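Local coordinates for protein glycosyl transferase (Staphylococcus aureus, PDB 5U02) that belongs to the TarS glycosyltransferase family, the crystallised part comprising a helical linker region and two immunoglobulin-like (E-set) C-terminal domains, assembled as a trimer, at residues 346-349 with 350-353; 321-324 with 325-328; 173-177 with 178-182; 145-148 with 149-152. All coordinates share one frame; numbering follows the deposited sequence.

Contact 1: 346-349 with 350-353; sequences LNTA and HMTY
L346 and Y353 form the hydrogen-bonded pair of a short antiparallel hairpin, and both amides are engaged. L346 N meets Y353 O at 2.9 Å with an almost straight N-H...O (173°), and Y353 N returns to L346 O at 2.8 Å. The two side chains share one face of the sheet, where CD2 of the leucine lies 4.4 Å from CD2 of the tyrosine; this is a light apolar touch, and L346 O sits at the edge of the ring, near its plane. N347 opposes T352 as a non-hydrogen-bonded pair, their side chains side by side and pointing the same way on the other face, where M318 of the second subunit packs on N347. The N347 CA also makes a CA-H...O contact of 3.4 Å to M351 O. That oxygen takes a true hydrogen bond from T348 N at 2.9 Å. The T348 hydroxyl stands between its own backbone N and carbonyl carbon (chi1 63°), within 3.4 Å of M351 N, which gives it a weak bond. At the bend, the carbonyl O of A349 lies over one face of the H350 ring. The chemistry is thus chiefly backbone pairing closed by a threonine: T348 OG1 is also hydrogen-bonded to E302 and N148, so a single hydroxyl ties the turn to its surroundings while bonding only weakly across it.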
loop_
_atom_site.group_PDB
_atom_site.type_symbol
_atom_site.label_atom_id
_atom_site.label_comp_id
_atom_site.label_asym_id
_atom_site.label_seq_id
_atom_site.Cartn_x
_atom_site.Cartn_y
_atom_site.Cartn_z
ATOM N N LEU A 346 -24.681 6.538 -22.975
ATOM C CA LEU A 346 -23.468 7.253 -23.352
ATOM C C LEU A 346 -22.316 6.715 -22.522
ATOM O O LEU A 346 -22.420 6.634 -21.295
ATOM C CB LEU A 346 -23.618 8.763 -23.142
ATOM C CG LEU A 346 -22.481 9.630 -23.688
ATOM C CD1 LEU A 346 -23.034 10.870 -24.380
ATOM C CD2 LEU A 346 -21.510 10.023 -22.583
ATOM N N ASN A 347 -21.224 6.350 -23.186
ATOM C CA ASN A 347 -20.073 5.754 -22.523
ATOM C C ASN A 347 -18.818 6.569 -22.792
ATOM O O ASN A 347 -18.576 6.994 -23.923
ATOM C CB ASN A 347 -19.845 4.308 -22.984
ATOM C CG ASN A 347 -20.814 3.331 -22.344
ATOM O OD1 ASN A 347 -22.021 3.560 -22.321
ATOM N ND2 ASN A 347 -20.283 2.234 -21.815
ATOM N N THR A 348 -18.029 6.790 -21.743
ATOM C CA THR A 348 -16.658 7.246 -21.880
ATOM C C THR A 348 -15.741 6.026 -21.810
ATOM O O THR A 348 -16.198 4.880 -21.838
ATOM C CB THR A 348 -16.318 8.283 -20.810
ATOM O OG1 THR A 348 -16.404 7.683 -19.511
ATOM C CG2 THR A 348 -17.278 9.458 -20.889
ATOM N N ALA A 349 -14.431 6.266 -21.691
ATOM C CA ALA A 349 -13.473 5.166 -21.757
ATOM C C ALA A 349 -13.652 4.168 -20.616
ATOM O O ALA A 349 -13.425 2.967 -20.803
ATOM C CB ALA A 349 -12.045 5.713 -21.764
ATOM N N HIS A 350 -14.062 4.629 -19.435
ATOM C CA HIS A 350 -14.199 3.740 -18.287
ATOM C C HIS A 350 -15.562 3.780 -17.608
ATOM O O HIS A 350 -15.780 2.997 -16.676
ATOM C CB HIS A 350 -13.135 4.060 -17.225
ATOM C CG HIS A 350 -11.724 3.897 -17.700
ATOM N ND1 HIS A 350 -11.013 4.925 -18.282
ATOM C CD2 HIS A 350 -10.884 2.837 -17.656
ATOM C CE1 HIS A 350 -9.801 4.500 -18.590
ATOM N NE2 HIS A 350 -9.697 3.235 -18.220
ATOM N N MET A 351 -16.471 4.662 -18.016
ATOM C CA MET A 351 -17.741 4.829 -17.326
ATOM C C MET A 351 -18.896 4.757 -18.319
ATOM O O MET A 351 -18.738 5.017 -19.514
ATOM C CB MET A 351 -17.786 6.158 -16.558
ATOM C CG MET A 351 -16.483 6.516 -15.844
ATOM S SD MET A 351 -16.026 5.372 -14.520
ATOM C CE MET A 351 -17.310 5.697 -13.314
ATOM N N THR A 352 -20.067 4.393 -17.806
ATOM C CA THR A 352 -21.280 4.331 -18.604
ATOM C C THR A 352 -22.365 5.157 -17.931
ATOM O O THR A 352 -22.460 5.202 -16.700
ATOM C CB THR A 352 -21.756 2.882 -18.803
ATOM O OG1 THR A 352 -22.961 2.870 -19.581
ATOM C CG2 THR A 352 -22.011 2.205 -17.460
ATOM N N TYR A 353 -23.169 5.831 -18.743
ATOM C CA TYR A 353 -24.238 6.691 -18.249
ATOM C C TYR A 353 -25.502 6.328 -19.009
ATOM O O TYR A 353 -25.613 6.606 -20.208
ATOM C CB TYR A 353 -23.879 8.170 -18.415
ATOM C CG TYR A 353 -22.569 8.502 -17.745
ATOM C CD1 TYR A 353 -22.511 8.756 -16.379
ATOM C CD2 TYR A 353 -21.384 8.514 -18.465
ATOM C CE1 TYR A 353 -21.309 9.033 -15.753
ATOM C CE2 TYR A 353 -20.178 8.794 -17.851
ATOM C CZ TYR A 353 -20.146 9.052 -16.494
ATOM O OH TYR A 353 -18.947 9.329 -15.879
#

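Contact 2: 321-324 with 325-328; sequences QTSE and NEVE
S323 N and E326 O make the straightest backbone bond of this hairpin end, 3.1 Å long with an N-H...O angle of 177°. The other backbone links are poorer: E326 N to S323 O stretches to 3.5 Å, and T322 N bonds only weakly to E326 O. Hydroxyl bonds supplement them. T322 OG1 approaches the same E326 O at 3.0 Å, again weakly, so three donors from two neighbouring residues gather on one carbonyl. The S323 hydroxyl, placed between its backbone N and carbonyl carbon (chi1 83°), is within weak bonding distance of both N325 OD1, 3.1 Å, and E326 OE2, 3.3 Å. Van der Waals contact comes from two methyl groups. CG2 of V327 lies over the flat face of the Q321 amide, 3.5 Å from CD and 3.4 Å from NE2; the bend at chi2 (99°) brings that amide across. The T322 and E328 side chains cross at about a right angle, CG2 of the threonine 3.7 Å from CB of the glutamate. The Q321 amide is held by Y299 O and F301 N, while N325 ND2 bonds to G294 O. Taken together, the chemistry implies a turn whose polar bonds across it are mostly weak and shared, with much of its side-chain fixation coming from neighbouring parts of the same chain.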
loop_
_atom_site.group_PDB
_atom_site.type_symbol
_atom_site.label_atom_id
_atom_site.label_comp_id
_atom_site.label_asym_id
_atom_site.label_seq_id
_atom_site.Cartn_x
_atom_site.Cartn_y
_atom_site.Cartn_z
ATOM N N GLN A 321 -12.167 17.339 -24.678
ATOM C CA GLN A 321 -12.658 18.459 -23.880
ATOM C C GLN A 321 -12.269 19.743 -24.601
ATOM O O GLN A 321 -11.152 20.241 -24.447
ATOM C CB GLN A 321 -12.083 18.398 -22.469
ATOM C CG GLN A 321 -12.740 19.355 -21.498
ATOM C CD GLN A 321 -13.779 18.674 -20.636
ATOM O OE1 GLN A 321 -13.650 17.498 -20.297
ATOM N NE2 GLN A 321 -14.829 19.408 -20.288
ATOM N N THR A 322 -13.195 20.280 -25.400
ATOM C CA THR A 322 -12.879 21.412 -26.266
ATOM C C THR A 322 -12.796 22.718 -25.486
ATOM O O THR A 322 -11.995 23.593 -25.824
ATOM C CB THR A 322 -13.919 21.524 -27.379
ATOM O OG1 THR A 322 -15.223 21.662 -26.801
ATOM C CG2 THR A 322 -13.887 20.277 -28.258
ATOM N N SER A 323 -13.625 22.873 -24.457
ATOM C CA SER A 323 -13.508 23.966 -23.504
ATOM C C SER A 323 -13.847 23.407 -22.132
ATOM O O SER A 323 -14.097 22.207 -21.973
ATOM C CB SER A 323 -14.410 25.152 -23.873
ATOM O OG SER A 323 -15.739 24.952 -23.423
ATOM N N GLU A 324 -13.866 24.273 -21.124
ATOM C CA GLU A 324 -14.089 23.753 -19.782
ATOM C C GLU A 324 -15.545 23.397 -19.515
ATOM O O GLU A 324 -15.817 22.692 -18.538
ATOM C CB GLU A 324 -13.581 24.742 -18.733
ATOM C CG GLU A 324 -12.770 24.057 -17.641
ATOM C CD GLU A 324 -11.823 25.001 -16.934
ATOM O OE1 GLU A 324 -12.306 25.974 -16.325
ATOM O OE2 GLU A 324 -10.594 24.777 -17.003
ATOM N N ASN A 325 -16.484 23.828 -20.361
ATOM C CA ASN A 325 -17.870 23.384 -20.246
ATOM C C ASN A 325 -18.393 22.777 -21.545
ATOM O O ASN A 325 -19.607 22.615 -21.701
ATOM C CB ASN A 325 -18.774 24.533 -19.798
ATOM C CG ASN A 325 -19.059 25.520 -20.910
ATOM O OD1 ASN A 325 -18.193 25.813 -21.737
ATOM N ND2 ASN A 325 -20.286 26.035 -20.943
ATOM N N GLU A 326 -17.510 22.440 -22.483
ATOM C CA GLU A 326 -17.923 21.876 -23.760
ATOM C C GLU A 326 -17.068 20.666 -24.098
ATOM O O GLU A 326 -15.833 20.735 -24.066
ATOM C CB GLU A 326 -17.843 22.909 -24.885
ATOM C CG GLU A 326 -18.996 23.893 -24.871
ATOM C CD GLU A 326 -18.844 24.984 -25.899
ATOM O OE1 GLU A 326 -19.844 25.298 -26.576
ATOM O OE2 GLU A 326 -17.727 25.529 -26.029
ATOM N N VAL A 327 -17.735 19.571 -24.442
ATOM C CA VAL A 327 -17.097 18.308 -24.773
ATOM C C VAL A 327 -17.591 17.879 -26.144
ATOM O O VAL A 327 -18.790 17.969 -26.431
ATOM C CB VAL A 327 -17.407 17.234 -23.713
ATOM C CG1 VAL A 327 -17.172 15.851 -24.262
ATOM C CG2 VAL A 327 -16.559 17.467 -22.473
ATOM N N GLU A 328 -16.674 17.423 -26.991
ATOM C CA GLU A 328 -17.009 16.947 -28.323
ATOM C C GLU A 328 -16.761 15.449 -28.411
ATOM O O GLU A 328 -15.701 14.962 -28.003
ATOM C CB GLU A 328 -16.198 17.675 -29.393
ATOM C CG GLU A 328 -16.350 17.073 -30.777
ATOM C CD GLU A 328 -15.335 17.613 -31.756
ATOM O OE1 GLU A 328 -15.573 18.699 -32.315
ATOM O OE2 GLU A 328 -14.294 16.954 -31.959
#

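Contact 3: 173-177 with 178-182; sequences LHSRN and KKHTM
L173 and M182 pair antiparallel through two backbone bonds, L173 N to M182 O at 2.7 Å and M182 N to L173 O at 2.8 Å, beyond which a type I turn from S175 to K178 reverses the chain. S175 N adds a near-linear bond (178°) to H180 O. The S175 side chain works inside the loop: its OG accepts H180 N at 2.9 Å (170°) and donates to N177 OD1 at 2.7 Å. That amide oxygen also receives K179 N at 2.9 Å, which defines an Asx turn, with the donor well above the carbonyl plane. N177 can do this because CG stands between its backbone N and carbonyl carbon (chi1 63°). The H174 ring presents its edge to H180 O in plane, while NE2 bonds weakly to K178 O. On the opposite face, the CB atoms of L173 and M182 meet at 3.8 Å, and W213 packs on both side chains. Water 1 accepts from K178 NZ and may donate to S175 O, 3.0 Å away. R176 salt-bridges D214 of strand 212-221. Serine and asparagine thus organise this beta hairpin in the sheet of an E-set (immunoglobulin-like) domain.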
loop_
_atom_site.group_PDB
_atom_site.type_symbol
_atom_site.label_atom_id
_atom_site.label_comp_id
_atom_site.label_asym_id
_atom_site.label_seq_id
_atom_site.Cartn_x
_atom_site.Cartn_y
_atom_site.Cartn_z
ATOM N N LEU A 173 -10.318 11.527 3.199
ATOM C CA LEU A 173 -11.553 12.277 3.016
ATOM C C LEU A 173 -12.346 12.168 4.313
ATOM O O LEU A 173 -12.620 11.061 4.782
ATOM C CB LEU A 173 -12.364 11.739 1.834
ATOM C CG LEU A 173 -11.666 11.691 0.470
ATOM C CD1 LEU A 173 -12.619 11.228 -0.630
ATOM C CD2 LEU A 173 -11.054 13.044 0.120
ATOM N N HIS A 174 -12.684 13.308 4.903
ATOM C CA HIS A 174 -13.376 13.354 6.185
ATOM C C HIS A 174 -14.646 14.164 5.991
ATOM O O HIS A 174 -14.582 15.319 5.560
ATOM C CB HIS A 174 -12.481 13.973 7.264
ATOM C CG HIS A 174 -12.723 13.442 8.648
ATOM N ND1 HIS A 174 -12.033 13.910 9.751
ATOM C CD2 HIS A 174 -13.572 12.491 9.109
ATOM C CE1 HIS A 174 -12.449 13.266 10.828
ATOM N NE2 HIS A 174 -13.382 12.401 10.467
ATOM N N SER A 175 -15.798 13.559 6.276
ATOM C CA SER A 175 -17.047 14.298 6.158
ATOM C C SER A 175 -17.044 15.451 7.150
ATOM O O SER A 175 -16.389 15.394 8.194
ATOM C CB SER A 175 -18.256 13.384 6.391
ATOM O OG SER A 175 -18.298 12.867 7.712
ATOM N N ARG A 176 -17.766 16.522 6.803
ATOM C CA ARG A 176 -17.739 17.723 7.635
ATOM C C ARG A 176 -18.197 17.424 9.057
ATOM O O ARG A 176 -17.667 17.992 10.020
ATOM C CB ARG A 176 -18.598 18.826 7.008
ATOM C CG ARG A 176 -18.817 20.060 7.897
ATOM C CD ARG A 176 -17.513 20.803 8.143
ATOM N NE ARG A 176 -16.733 20.961 6.924
ATOM C CZ ARG A 176 -16.817 22.017 6.117
ATOM N NH1 ARG A 176 -17.666 23.003 6.389
ATOM N NH2 ARG A 176 -16.068 22.090 5.021
ATOM N N ASN A 177 -19.161 16.520 9.218
ATOM C CA ASN A 177 -19.622 16.155 10.554
ATOM C C ASN A 177 -18.736 15.106 11.219
ATOM O O ASN A 177 -19.144 14.530 12.231
ATOM C CB ASN A 177 -21.073 15.659 10.503
ATOM C CG ASN A 177 -21.242 14.383 9.681
ATOM O OD1 ASN A 177 -20.269 13.739 9.277
ATOM N ND2 ASN A 177 -22.491 14.012 9.436
ATOM N N LYS A 178 -17.557 14.829 10.660
ATOM C CA LYS A 178 -16.585 13.873 11.183
ATOM C C LYS A 178 -17.118 12.442 11.265
ATOM O O LYS A 178 -16.427 11.564 11.794
ATOM C CB LYS A 178 -16.063 14.299 12.565
ATOM C CG LYS A 178 -15.766 15.781 12.703
ATOM C CD LYS A 178 -14.419 16.128 12.101
ATOM C CE LYS A 178 -14.364 17.588 11.679
ATOM N NZ LYS A 178 -13.120 17.883 10.919
ATOM N N LYS A 179 -18.319 12.167 10.745
ATOM C CA LYS A 179 -18.913 10.848 10.952
ATOM C C LYS A 179 -18.333 9.797 10.014
ATOM O O LYS A 179 -18.158 8.638 10.410
ATOM C CB LYS A 179 -20.436 10.914 10.798
ATOM C CG LYS A 179 -21.133 11.738 11.875
ATOM C CD LYS A 179 -22.413 11.070 12.349
ATOM C CE LYS A 179 -23.030 11.812 13.530
ATOM N NZ LYS A 179 -23.746 13.042 13.092
ATOM N N HIS A 180 -18.033 10.165 8.777
ATOM C CA HIS A 180 -17.592 9.193 7.793
ATOM C C HIS A 180 -16.247 9.594 7.205
ATOM O O HIS A 180 -15.857 10.768 7.209
ATOM C CB HIS A 180 -18.636 9.013 6.691
ATOM C CG HIS A 180 -19.982 8.604 7.206
ATOM N ND1 HIS A 180 -20.981 9.513 7.486
ATOM C CD2 HIS A 180 -20.486 7.382 7.511
ATOM C CE1 HIS A 180 -22.043 8.867 7.934
ATOM N NE2 HIS A 180 -21.769 7.574 7.960
ATOM N N THR A 181 -15.548 8.589 6.684
ATOM C CA THR A 181 -14.136 8.723 6.383
ATOM C C THR A 181 -13.808 7.870 5.166
ATOM O O THR A 181 -14.431 6.830 4.938
ATOM C CB THR A 181 -13.318 8.329 7.624
ATOM O OG1 THR A 181 -12.267 9.277 7.850
ATOM C CG2 THR A 181 -12.752 6.925 7.500
ATOM N N MET A 182 -12.861 8.340 4.361
ATOM C CA MET A 182 -12.320 7.558 3.259
ATOM C C MET A 182 -10.813 7.730 3.256
ATOM O O MET A 182 -10.315 8.839 3.461
ATOM C CB MET A 182 -12.896 7.978 1.895
ATOM C CG MET A 182 -14.367 7.630 1.681
ATOM S SD MET A 182 -14.879 7.871 -0.037
ATOM C CE MET A 182 -16.033 9.226 0.133
HETATM O O HOH W 1 -13.942 17.042 8.303
#

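Contact 4: 145-148 with 149-152; sequences KFDN and HKIV
F146 and I151 face one another across a beta hairpin of the first E-set domain, CB of the phenylalanine 3.7 Å from CG1 of the isoleucine. This is the close-packed side: F146 meets Y239 edge-to-face and I151 rests on L256. Backbone bonds fix the strands around it, K145 N to V152 O and V152 N to K145 O both measuring 2.7 Å, with D147 N to K150 O at 3.0 Å nearer the bend. The turn itself is gripped by one carboxylate oxygen. D147 OD1 accepts H149 N at 2.7 Å, on its anti side, which makes an Asx turn, and K150 N at 2.9 Å, nearly along the C-O axis. Chi1 of 51° carries the carboxylate back over the bend to reach them, and the two N-H groups would probably stabilise its negative charge. The other side is looser and wetter. The bent K145 chain leads away along A238 and Y239; K150 is the exception, salt-bridged to E201 of the third subunit. D147 OD2 accepts hydrogen bonds from two waters: water 2, in plane at the H149 ring edge, and, weakly, water 3, which also donates to K150 O, 3.1 Å away.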
loop_
_atom_site.group_PDB
_atom_site.type_symbol
_atom_site.label_atom_id
_atom_site.label_comp_id
_atom_site.label_asym_id
_atom_site.label_seq_id
_atom_site.Cartn_x
_atom_site.Cartn_y
_atom_site.Cartn_z
ATOM N N LYS A 145 -5.824 17.336 -10.741
ATOM C CA LYS A 145 -6.582 17.117 -11.967
ATOM C C LYS A 145 -7.685 16.097 -11.709
ATOM O O LYS A 145 -7.555 15.229 -10.840
ATOM C CB LYS A 145 -5.690 16.611 -13.109
ATOM C CG LYS A 145 -4.377 17.362 -13.280
ATOM C CD LYS A 145 -4.585 18.770 -13.813
ATOM C CE LYS A 145 -3.276 19.341 -14.338
ATOM N NZ LYS A 145 -3.381 20.786 -14.691
ATOM N N PHE A 146 -8.769 16.187 -12.479
ATOM C CA PHE A 146 -9.862 15.245 -12.295
ATOM C C PHE A 146 -10.738 15.218 -13.537
ATOM O O PHE A 146 -10.702 16.127 -14.373
ATOM C CB PHE A 146 -10.692 15.576 -11.045
ATOM C CG PHE A 146 -11.586 16.780 -11.192
ATOM C CD1 PHE A 146 -11.055 18.053 -11.328
ATOM C CD2 PHE A 146 -12.963 16.641 -11.148
ATOM C CE1 PHE A 146 -11.883 19.163 -11.446
ATOM C CE2 PHE A 146 -13.793 17.746 -11.265
ATOM C CZ PHE A 146 -13.249 19.007 -11.416
ATOM N N ASP A 147 -11.502 14.136 -13.650
ATOM C CA ASP A 147 -12.510 13.959 -14.685
ATOM C C ASP A 147 -13.578 13.029 -14.117
ATOM O O ASP A 147 -13.600 12.755 -12.914
ATOM C CB ASP A 147 -11.872 13.438 -15.981
ATOM C CG ASP A 147 -11.000 12.211 -15.757
ATOM O OD1 ASP A 147 -11.434 11.282 -15.040
ATOM O OD2 ASP A 147 -9.870 12.177 -16.297
ATOM N N ASN A 148 -14.464 12.531 -14.983
ATOM C CA ASN A 148 -15.529 11.634 -14.536
ATOM C C ASN A 148 -15.023 10.240 -14.176
ATOM O O ASN A 148 -15.830 9.376 -13.810
ATOM C CB ASN A 148 -16.609 11.515 -15.612
ATOM C CG ASN A 148 -16.110 10.830 -16.864
ATOM O OD1 ASN A 148 -15.131 11.259 -17.470
ATOM N ND2 ASN A 148 -16.770 9.738 -17.246
ATOM N N HIS A 149 -13.719 10.001 -14.260
ATOM C CA HIS A 149 -13.134 8.687 -14.033
ATOM C C HIS A 149 -12.215 8.632 -12.821
ATOM O O HIS A 149 -12.250 7.647 -12.075
ATOM C CB HIS A 149 -12.396 8.235 -15.306
ATOM C CG HIS A 149 -11.498 7.052 -15.117
ATOM N ND1 HIS A 149 -10.120 7.135 -15.165
ATOM C CD2 HIS A 149 -11.789 5.756 -14.843
ATOM C CE1 HIS A 149 -9.608 5.934 -14.959
ATOM N NE2 HIS A 149 -10.597 5.082 -14.756
ATOM N N LYS A 150 -11.436 9.680 -12.566
ATOM C CA LYS A 150 -10.560 9.678 -11.404
ATOM C C LYS A 150 -10.153 11.100 -11.045
ATOM O O LYS A 150 -10.275 12.030 -11.846
ATOM C CB LYS A 150 -9.307 8.831 -11.644
ATOM C CG LYS A 150 -8.423 9.360 -12.758
ATOM C CD LYS A 150 -7.128 8.565 -12.873
ATOM C CE LYS A 150 -6.263 9.106 -13.999
ATOM N NZ LYS A 150 -4.981 8.365 -14.113
ATOM N N ILE A 151 -9.655 11.242 -9.820
ATOM C CA ILE A 151 -8.995 12.451 -9.348
ATOM C C ILE A 151 -7.521 12.130 -9.163
ATOM O O ILE A 151 -7.175 11.107 -8.557
ATOM C CB ILE A 151 -9.612 12.950 -8.030
ATOM C CG1 ILE A 151 -11.095 13.277 -8.208
ATOM C CG2 ILE A 151 -8.838 14.149 -7.487
ATOM C CD1 ILE A 151 -11.842 13.400 -6.885
ATOM N N VAL A 152 -6.653 12.992 -9.682
ATOM C CA VAL A 152 -5.212 12.870 -9.498
ATOM C C VAL A 152 -4.738 14.117 -8.768
ATOM O O VAL A 152 -4.864 15.234 -9.290
ATOM C CB VAL A 152 -4.471 12.703 -10.833
ATOM C CG1 VAL A 152 -2.972 12.500 -10.599
ATOM C CG2 VAL A 152 -5.061 11.545 -11.618
HETATM O O HOH W 2 -8.721 9.718 -16.407
HETATM O O HOH W 3 -8.193 12.665 -14.017
#

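How the contacts relate
All four contacts are hairpin bends, but none lies wholly in a core: contacts 1, 3 and 4 are partly buried, contact 2 is on the surface. Contacts 1 and 2 belong to the seven-stranded sheet of the second C-terminal domain, contacts 3 and 4 to the large sheet of the first. Contacts 1 and 4, on different sheets, touch: Y353 OH lies 2.6 Å from N148 ND2, a probable hydrogen bond, and the H350 and H149 rings stack. Contacts 3 and 4 each contain an Asx turn, whereas the side-chain hydroxyl bonds across contacts 1 and 2 are weak. Contacts 1 and 3 meet the second subunit, contact 4 the third.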